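Local coordinates for periplasmic binding protein (Thermotoga lettingae TMO, PDB 4RY8), which binds 5-methylthioribose between its two lobes and probably serves as the periplasmic solute-binding component of a sugar transporter, at residues 168-176 / 187-198; 199-210 / 225-236. All blocks are in the same frame, centred on the assembly; numbering follows the deposited sequence.

Contact 1 (168-176 / 187-198); sequences KEVAKIGAV and RMEAAMKEKPEA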
# COMPACT_ATOMS: atom_id res chain seq x y z
N LYS C 168 13.85 -14.29 2.41
CA LYS C 168 15.04 -14.36 1.53
C LYS C 168 14.62 -14.76 0.12
O LYS C 168 13.81 -15.64 -0.04
CB LYS C 168 16.06 -15.40 2.00
CG LYS C 168 16.57 -15.26 3.42
CD LYS C 168 17.60 -14.16 3.52
CE LYS C 168 18.06 -13.98 4.97
NZ LYS C 168 18.90 -15.10 5.46
N GLU C 169 15.20 -14.13 -0.90
CA GLU C 169 14.97 -14.57 -2.26
C GLU C 169 16.02 -15.63 -2.50
O GLU C 169 17.19 -15.34 -2.42
CB GLU C 169 15.12 -13.41 -3.25
CG GLU C 169 14.86 -13.83 -4.70
CD GLU C 169 14.81 -12.67 -5.69
OE1 GLU C 169 14.19 -11.60 -5.43
OE2 GLU C 169 15.37 -12.85 -6.77
N VAL C 170 15.62 -16.86 -2.76
CA VAL C 170 16.59 -17.92 -3.05
C VAL C 170 16.64 -18.28 -4.54
O VAL C 170 17.58 -18.95 -4.98
CB VAL C 170 16.33 -19.19 -2.23
CG1 VAL C 170 16.31 -18.88 -0.74
CG2 VAL C 170 15.04 -19.87 -2.66
N ALA C 171 15.64 -17.86 -5.31
CA ALA C 171 15.64 -17.93 -6.78
C ALA C 171 14.65 -16.94 -7.37
O ALA C 171 13.57 -16.68 -6.76
CB ALA C 171 15.35 -19.32 -7.30
N LYS C 172 15.03 -16.38 -8.53
CA LYS C 172 14.14 -15.64 -9.45
C LYS C 172 13.93 -16.40 -10.77
O LYS C 172 14.88 -16.65 -11.52
CB LYS C 172 14.75 -14.27 -9.81
CG LYS C 172 13.78 -13.34 -10.52
CD LYS C 172 14.37 -11.95 -10.77
CE LYS C 172 13.51 -11.23 -11.76
NZ LYS C 172 13.65 -9.78 -11.67
N ILE C 173 12.69 -16.72 -11.11
CA ILE C 173 12.46 -17.45 -12.36
C ILE C 173 11.32 -16.82 -13.10
O ILE C 173 10.54 -16.00 -12.53
CB ILE C 173 12.20 -18.96 -12.12
CG1 ILE C 173 10.94 -19.17 -11.31
CG2 ILE C 173 13.40 -19.62 -11.44
CD1 ILE C 173 10.69 -20.63 -11.01
N GLY C 174 11.19 -17.22 -14.35
CA GLY C 174 10.10 -16.76 -15.17
C GLY C 174 10.46 -16.02 -16.44
O GLY C 174 11.41 -15.23 -16.49
N ALA C 175 9.68 -16.32 -17.47
CA ALA C 175 9.70 -15.61 -18.73
C ALA C 175 8.29 -15.61 -19.28
O ALA C 175 7.51 -16.54 -19.04
CB ALA C 175 10.65 -16.29 -19.70
N VAL C 176 7.97 -14.57 -20.03
CA VAL C 176 6.68 -14.45 -20.69
C VAL C 176 6.85 -14.97 -22.12
O VAL C 176 7.53 -14.35 -22.91
CB VAL C 176 6.21 -12.97 -20.73
CG1 VAL C 176 4.92 -12.84 -21.54
CG2 VAL C 176 6.04 -12.44 -19.32
N ARG C 187 10.27 -24.74 -15.27
CA ARG C 187 11.24 -23.99 -14.48
C ARG C 187 11.11 -24.29 -13.00
O ARG C 187 12.10 -24.41 -12.31
CB ARG C 187 11.07 -22.48 -14.70
CG ARG C 187 11.43 -21.95 -16.07
CD ARG C 187 10.63 -20.67 -16.38
NE ARG C 187 11.41 -19.81 -17.28
CZ ARG C 187 11.63 -20.05 -18.57
NH1 ARG C 187 11.09 -21.10 -19.18
NH2 ARG C 187 12.39 -19.20 -19.27
N MET C 188 9.87 -24.36 -12.51
CA MET C 188 9.65 -24.58 -11.10
C MET C 188 10.17 -25.96 -10.67
O MET C 188 10.76 -26.06 -9.58
CB MET C 188 8.18 -24.34 -10.73
CG MET C 188 7.88 -24.47 -9.26
SD MET C 188 8.47 -23.16 -8.17
CE MET C 188 8.22 -23.91 -6.57
N GLU C 189 9.99 -26.99 -11.53
CA GLU C 189 10.52 -28.35 -11.28
C GLU C 189 12.01 -28.28 -11.02
O GLU C 189 12.51 -28.88 -10.04
CB GLU C 189 10.33 -29.28 -12.48
CG GLU C 189 8.93 -29.77 -12.78
CD GLU C 189 8.84 -30.36 -14.19
OE1 GLU C 189 9.85 -30.89 -14.71
OE2 GLU C 189 7.76 -30.27 -14.79
N ALA C 190 12.72 -27.53 -11.88
CA ALA C 190 14.19 -27.37 -11.73
C ALA C 190 14.57 -26.54 -10.51
O ALA C 190 15.52 -26.90 -9.81
CB ALA C 190 14.81 -26.77 -13.01
N ALA C 191 13.84 -25.44 -10.26
CA ALA C 191 14.08 -24.56 -9.10
C ALA C 191 13.93 -25.27 -7.74
O ALA C 191 14.72 -25.02 -6.84
CB ALA C 191 13.17 -23.33 -9.15
N MET C 192 12.95 -26.16 -7.61
CA MET C 192 12.77 -26.94 -6.39
C MET C 192 13.95 -27.89 -6.16
O MET C 192 14.33 -28.15 -5.01
CB MET C 192 11.45 -27.76 -6.44
CG MET C 192 10.18 -26.95 -6.34
SD MET C 192 8.66 -27.97 -6.16
CE MET C 192 8.43 -28.54 -7.82
N LYS C 193 14.52 -28.43 -7.24
CA LYS C 193 15.68 -29.30 -7.08
C LYS C 193 16.94 -28.50 -6.79
O LYS C 193 17.78 -28.98 -6.04
CB LYS C 193 15.92 -30.21 -8.28
CG LYS C 193 14.83 -31.26 -8.46
CD LYS C 193 15.41 -32.61 -8.84
CE LYS C 193 14.51 -33.39 -9.77
NZ LYS C 193 14.65 -32.92 -11.18
N GLU C 194 17.09 -27.31 -7.38
CA GLU C 194 18.28 -26.49 -7.14
C GLU C 194 18.24 -25.85 -5.72
O GLU C 194 19.29 -25.67 -5.09
CB GLU C 194 18.44 -25.42 -8.24
CG GLU C 194 19.74 -24.60 -8.19
CD GLU C 194 21.02 -25.41 -8.42
OE1 GLU C 194 22.11 -24.82 -8.30
OE2 GLU C 194 20.95 -26.62 -8.73
N LYS C 195 17.05 -25.52 -5.22
CA LYS C 195 16.89 -24.89 -3.89
C LYS C 195 15.93 -25.71 -3.02
O LYS C 195 14.78 -25.38 -2.86
CB LYS C 195 16.39 -23.47 -4.00
CG LYS C 195 17.13 -22.62 -5.02
CD LYS C 195 18.53 -22.23 -4.59
CE LYS C 195 19.20 -21.54 -5.76
NZ LYS C 195 20.64 -21.30 -5.53
N PRO C 196 16.43 -26.79 -2.44
CA PRO C 196 15.51 -27.60 -1.65
C PRO C 196 15.08 -26.91 -0.35
O PRO C 196 14.10 -27.33 0.26
CB PRO C 196 16.31 -28.88 -1.36
CG PRO C 196 17.75 -28.52 -1.57
CD PRO C 196 17.80 -27.33 -2.50
N GLU C 197 15.77 -25.85 0.04
CA GLU C 197 15.40 -25.10 1.23
C GLU C 197 14.19 -24.17 0.97
O GLU C 197 13.64 -23.62 1.92
CB GLU C 197 16.61 -24.32 1.79
CG GLU C 197 16.92 -22.98 1.09
CD GLU C 197 17.75 -23.09 -0.19
OE1 GLU C 197 17.90 -24.21 -0.76
OE2 GLU C 197 18.25 -22.03 -0.64
N ALA C 198 13.76 -24.01 -0.29
CA ALA C 198 12.75 -23.04 -0.61
C ALA C 198 11.42 -23.55 -0.03
O ALA C 198 11.16 -24.74 -0.07
CB ALA C 198 12.66 -22.84 -2.12
O HOH W 1 19.95 -18.64 -3.69
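Ile173 reaches helix 187-194 with a single methyl: its CD1 lies 4.1 Å from Ala191 CB and equally near Arg187 CB and the backbone of Met188. The torsions explain the reach. CG1 sits between the backbone N and the carbonyl carbon (chi1 63°), and a straight second torsion then carries CD1 out to the helix surface, where Met188 SD closes the group more loosely. Val170 makes the second apolar touch, near the end of the helix. Its CG2 packs 3.8 Å from Ala198 CB, while CG1 meets Glu197 OE2 at 3.7 Å; the glutamate, bent at chi2 (-83°), brings its carboxylate in from the opposite direction. Lys195 is the first residue to leave helical geometry, and its aliphatic chain runs past Val170 so that CE comes 3.2 Å from Val170 O. The ammonium does not bond that carbonyl directly: a water donates to Val170 O at 2.7 Å and accepts a weak bond from Lys195 NZ. The type I turn from Lys195 to Ala198 follows and places Ala198 CB against Val170. Toward the other end, Arg187 stretches from CG to NE along the loop after the strand, its guanidinium edge near Gly174 N and its NH2 3.4 Å from Ala175 CB, an oblique approach. Strand 168-173 and helix 187-194 run at 147° with axes 9.5 Å apart, the nearly antiparallel packing of a strand and the helix following it in the alpha/beta lobe of a periplasmic binding protein.

Contact 2 (199-210 / 225-236); sequences NAVLAMWDEFAK and FKVYSVDVTTED. With SR1 (5-S-methyl-5-thio-alpha-D-ribofuranose), chain G.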
# COMPACT_ATOMS: atom_id res chain seq x y z
N ASN C 199 10.63 -22.66 0.57
CA ASN C 199 9.32 -23.05 1.13
C ASN C 199 8.17 -22.07 0.80
O ASN C 199 7.06 -22.21 1.29
CB ASN C 199 9.42 -23.25 2.65
CG ASN C 199 9.88 -21.99 3.38
OD1 ASN C 199 10.22 -20.97 2.77
ND2 ASN C 199 9.94 -22.08 4.69
N ALA C 200 8.43 -21.07 -0.03
CA ALA C 200 7.34 -20.20 -0.48
C ALA C 200 7.55 -19.79 -1.91
O ALA C 200 8.69 -19.72 -2.37
CB ALA C 200 7.23 -18.96 0.39
N VAL C 201 6.45 -19.50 -2.60
CA VAL C 201 6.48 -18.92 -3.94
C VAL C 201 5.70 -17.61 -3.98
O VAL C 201 4.58 -17.50 -3.50
CB VAL C 201 5.88 -19.88 -4.99
CG1 VAL C 201 5.88 -19.23 -6.39
CG2 VAL C 201 6.60 -21.20 -4.95
N LEU C 202 6.31 -16.62 -4.59
CA LEU C 202 5.69 -15.35 -4.84
C LEU C 202 5.74 -15.11 -6.35
O LEU C 202 6.81 -14.93 -6.96
CB LEU C 202 6.41 -14.25 -4.07
CG LEU C 202 5.92 -12.84 -4.30
CD1 LEU C 202 4.52 -12.68 -3.72
CD2 LEU C 202 6.91 -11.85 -3.68
N ALA C 203 4.59 -15.12 -6.95
CA ALA C 203 4.42 -15.11 -8.41
C ALA C 203 3.56 -13.93 -8.78
O ALA C 203 2.39 -13.84 -8.40
CB ALA C 203 3.77 -16.39 -8.87
N MET C 204 4.13 -13.05 -9.57
CA MET C 204 3.53 -11.72 -9.81
C MET C 204 2.53 -11.66 -11.03
O MET C 204 2.14 -10.60 -11.43
CB MET C 204 4.68 -10.70 -9.91
CG MET C 204 5.41 -10.38 -8.57
SD MET C 204 4.23 -9.99 -7.18
CE MET C 204 5.36 -9.21 -6.04
N TRP C 205 2.15 -12.79 -11.59
CA TRP C 205 1.04 -12.88 -12.60
C TRP C 205 0.36 -14.24 -12.40
O TRP C 205 1.08 -15.19 -12.13
CB TRP C 205 1.67 -12.73 -14.01
CG TRP C 205 0.78 -12.96 -15.19
CD1 TRP C 205 -0.58 -12.81 -15.27
CD2 TRP C 205 1.20 -13.35 -16.48
NE1 TRP C 205 -1.03 -13.10 -16.52
CE2 TRP C 205 0.05 -13.44 -17.29
CE3 TRP C 205 2.45 -13.65 -17.03
CZ2 TRP C 205 0.12 -13.82 -18.63
CZ3 TRP C 205 2.51 -14.03 -18.33
CH2 TRP C 205 1.38 -14.10 -19.13
N ASP C 206 -0.99 -14.38 -12.47
CA ASP C 206 -1.57 -15.68 -12.23
C ASP C 206 -1.10 -16.80 -13.16
O ASP C 206 -1.11 -17.96 -12.77
CB ASP C 206 -3.15 -15.69 -12.08
CG ASP C 206 -3.89 -15.22 -13.34
OD1 ASP C 206 -3.28 -14.80 -14.33
OD2 ASP C 206 -5.17 -15.30 -13.34
N GLU C 207 -0.65 -16.49 -14.37
CA GLU C 207 -0.08 -17.51 -15.27
C GLU C 207 1.25 -18.10 -14.75
O GLU C 207 1.51 -19.32 -14.90
CB GLU C 207 0.07 -16.96 -16.69
CG GLU C 207 -1.25 -16.67 -17.38
CD GLU C 207 -2.12 -17.90 -17.54
OE1 GLU C 207 -1.65 -18.94 -18.05
OE2 GLU C 207 -3.30 -17.83 -17.17
N PHE C 208 2.05 -17.29 -14.10
CA PHE C 208 3.26 -17.76 -13.44
C PHE C 208 2.83 -18.67 -12.26
O PHE C 208 3.33 -19.77 -12.07
CB PHE C 208 4.06 -16.61 -12.84
CG PHE C 208 4.78 -15.70 -13.83
CD1 PHE C 208 5.39 -16.16 -15.01
CD2 PHE C 208 4.97 -14.38 -13.47
CE1 PHE C 208 6.05 -15.27 -15.83
CE2 PHE C 208 5.65 -13.50 -14.29
CZ PHE C 208 6.20 -13.95 -15.45
N ALA C 209 1.89 -18.19 -11.47
CA ALA C 209 1.41 -18.94 -10.29
C ALA C 209 0.89 -20.34 -10.67
O ALA C 209 1.22 -21.32 -10.03
CB ALA C 209 0.32 -18.14 -9.56
N LYS C 210 0.10 -20.42 -11.74
CA LYS C 210 -0.53 -21.67 -12.17
C LYS C 210 0.52 -22.69 -12.49
O LYS C 210 0.46 -23.81 -12.07
CB LYS C 210 -1.43 -21.42 -13.40
CG LYS C 210 -2.44 -20.30 -13.22
CD LYS C 210 -3.87 -20.73 -13.15
CE LYS C 210 -4.46 -20.89 -14.53
NZ LYS C 210 -4.39 -19.71 -15.43
N PHE C 225 5.12 -26.12 0.67
CA PHE C 225 5.07 -24.83 0.01
C PHE C 225 3.80 -24.04 0.30
O PHE C 225 2.74 -24.61 0.59
CB PHE C 225 5.17 -25.03 -1.50
CG PHE C 225 6.57 -25.22 -1.98
CD1 PHE C 225 7.39 -24.12 -2.22
CD2 PHE C 225 7.09 -26.48 -2.21
CE1 PHE C 225 8.69 -24.27 -2.66
CE2 PHE C 225 8.41 -26.63 -2.65
CZ PHE C 225 9.20 -25.54 -2.86
N LYS C 226 3.94 -22.73 0.23
CA LYS C 226 2.80 -21.83 0.23
C LYS C 226 3.00 -20.85 -0.91
O LYS C 226 4.09 -20.35 -1.08
CB LYS C 226 2.68 -21.13 1.58
CG LYS C 226 2.15 -22.05 2.67
CD LYS C 226 1.54 -21.23 3.79
CE LYS C 226 1.32 -22.05 5.04
NZ LYS C 226 0.64 -21.20 6.06
N VAL C 227 1.98 -20.66 -1.73
CA VAL C 227 2.09 -19.85 -2.92
C VAL C 227 1.23 -18.61 -2.81
O VAL C 227 0.10 -18.69 -2.42
CB VAL C 227 1.70 -20.63 -4.19
CG1 VAL C 227 1.97 -19.78 -5.45
CG2 VAL C 227 2.46 -21.95 -4.24
N TYR C 228 1.84 -17.47 -3.14
CA TYR C 228 1.23 -16.14 -3.11
C TYR C 228 1.31 -15.62 -4.54
O TYR C 228 2.38 -15.69 -5.17
CB TYR C 228 2.00 -15.21 -2.13
CG TYR C 228 1.94 -15.77 -0.70
CD1 TYR C 228 2.76 -16.85 -0.32
CD2 TYR C 228 1.03 -15.30 0.23
CE1 TYR C 228 2.70 -17.39 0.95
CE2 TYR C 228 0.97 -15.86 1.50
CZ TYR C 228 1.78 -16.90 1.85
OH TYR C 228 1.73 -17.46 3.08
N SER C 229 0.20 -15.11 -5.07
CA SER C 229 0.18 -14.58 -6.43
C SER C 229 -0.56 -13.24 -6.56
O SER C 229 -1.02 -12.64 -5.59
CB SER C 229 -0.47 -15.60 -7.35
OG SER C 229 -1.87 -15.66 -6.98
N VAL C 230 -0.61 -12.78 -7.78
CA VAL C 230 -1.45 -11.72 -8.18
C VAL C 230 -2.46 -12.26 -9.19
O VAL C 230 -2.18 -13.24 -9.91
CB VAL C 230 -0.56 -10.62 -8.81
CG1 VAL C 230 -1.34 -9.45 -9.29
CG2 VAL C 230 0.44 -10.14 -7.80
N ASP C 231 -3.57 -11.54 -9.31
CA ASP C 231 -4.65 -11.80 -10.26
C ASP C 231 -5.60 -12.85 -9.71
O ASP C 231 -5.24 -13.68 -8.90
CB ASP C 231 -4.22 -12.18 -11.69
CG ASP C 231 -3.26 -11.18 -12.30
OD1 ASP C 231 -3.52 -9.97 -12.17
OD2 ASP C 231 -2.23 -11.60 -12.89
N VAL C 232 -6.85 -12.73 -10.13
CA VAL C 232 -7.86 -13.72 -9.78
C VAL C 232 -8.76 -13.92 -11.00
O VAL C 232 -9.08 -12.97 -11.76
CB VAL C 232 -8.59 -13.32 -8.49
CG1 VAL C 232 -9.34 -12.00 -8.68
CG2 VAL C 232 -9.50 -14.44 -7.98
N THR C 233 -9.09 -15.19 -11.25
CA THR C 233 -10.05 -15.59 -12.28
C THR C 233 -10.79 -16.80 -11.72
O THR C 233 -10.43 -17.31 -10.65
CB THR C 233 -9.39 -16.00 -13.60
OG1 THR C 233 -8.64 -17.20 -13.39
CG2 THR C 233 -8.47 -14.91 -14.16
N THR C 234 -11.80 -17.29 -12.43
CA THR C 234 -12.46 -18.54 -12.05
C THR C 234 -11.48 -19.72 -12.09
O THR C 234 -11.44 -20.53 -11.17
CB THR C 234 -13.69 -18.79 -12.92
OG1 THR C 234 -14.66 -17.79 -12.59
CG2 THR C 234 -14.27 -20.17 -12.67
N GLU C 235 -10.65 -19.78 -13.13
CA GLU C 235 -9.57 -20.78 -13.16
C GLU C 235 -8.71 -20.74 -11.90
O GLU C 235 -8.43 -21.77 -11.29
CB GLU C 235 -8.70 -20.59 -14.41
CG GLU C 235 -9.35 -21.14 -15.66
CD GLU C 235 -8.62 -20.76 -16.93
OE1 GLU C 235 -7.49 -20.19 -16.86
OE2 GLU C 235 -9.20 -21.04 -18.00
N ASP C 236 -8.25 -19.54 -11.52
CA ASP C 236 -7.50 -19.37 -10.29
C ASP C 236 -8.24 -19.85 -9.07
O ASP C 236 -7.72 -20.63 -8.27
CB ASP C 236 -7.19 -17.90 -10.12
CG ASP C 236 -6.21 -17.38 -11.19
OD1 ASP C 236 -5.63 -18.23 -11.90
OD2 ASP C 236 -6.07 -16.14 -11.34
CS SR1 G . 2.82 -9.94 -18.62
S SR1 G . 2.20 -8.60 -17.63
C5 SR1 G . 0.98 -9.62 -16.76
C4 SR1 G . 0.18 -8.79 -15.76
O4 SR1 G . -0.42 -7.76 -16.49
C1 SR1 G . -1.78 -7.53 -16.08
O1 SR1 G . -1.84 -6.25 -15.55
C2 SR1 G . -2.17 -8.56 -15.03
O2 SR1 G . -2.42 -8.08 -13.68
C3 SR1 G . -0.98 -9.50 -15.07
O3 SR1 G . -0.60 -9.90 -13.75
O HOH W 2 -6.18 -17.38 -14.82
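Val201 and Val227 lie side by side on neighbouring parallel strands, Val201 CB 3.9 Å from Val227 CG1, and Val201 CG2 also meets Phe225 CD1. On the other sheet face the side chains of Leu202 and Tyr228 cross at about a right angle, CD1 of the leucine against CB of the tyrosine. Between these layers the backbones are joined by Val201 N to Lys226 O, Tyr228 N to Val201 O (2.8 Å) and Ala203 N to Tyr228 O, all with N-H angles above 160°. Ala209 CB presses on Ser229 CB at 3.5 Å, tight for two carbons, bringing the helix down on the strand. At the C-terminal strand ends the chemistry turns polar. Asp231 accepts two of the sugar's hydroxyls, O2 on OD1 (2.7 Å) and O3 on OD2 (2.5 Å); OD2 also accepts Asp206 N on its anti side, so the helix start helps position the carboxylate. With CG anti to the backbone N (chi1 172°), the Trp205 indole lies between Glu207 CB on one face and ligand C5, 3.6 Å above the other, while Asp231 OD2 meets its edge. Were Trp205 replaced by an alanine, ligand C5 would probably lose its flat apolar support and Asp231 OD2 the ring edge beside it. Farther out, Lys210 NZ bridges Glu207 OE2 (2.8 Å) and, weakly, Glu235 OE1, and a water links it to Thr233 OG1; Thr233 caps its helix through Asp236 N. The unit is a beta-alpha-beta crossover, with strands 137-142 and 247-252 flanking its pair, helix 118-132 against Leu202 and Tyr228, and helix 180-194 against Val201.

How the contacts relate
Both contacts belong to one lobe and reach the same sheet, but at different depths. Contact 1 joins the outermost strand 167-173 to helix 180-194, is only partly buried, and closes 426 Å² through methyl contacts and the long chains of Arg187 and Lys195. Contact 2 lies on inner strands, with 18 of 21 touching residues buried, closes 840 Å² and adds strand-to-strand backbone bonds, charge pairs and ligand binding. They follow each other in the chain, since the turn ending at Ala198 leads into strand 200-203. Helix 180-194, which carries contact 1, also packs on contact 2: Met188 CE meets Val201 CG2 at 3.5 Å, and Met192 SD meets Phe225 CE2 at 3.8 Å.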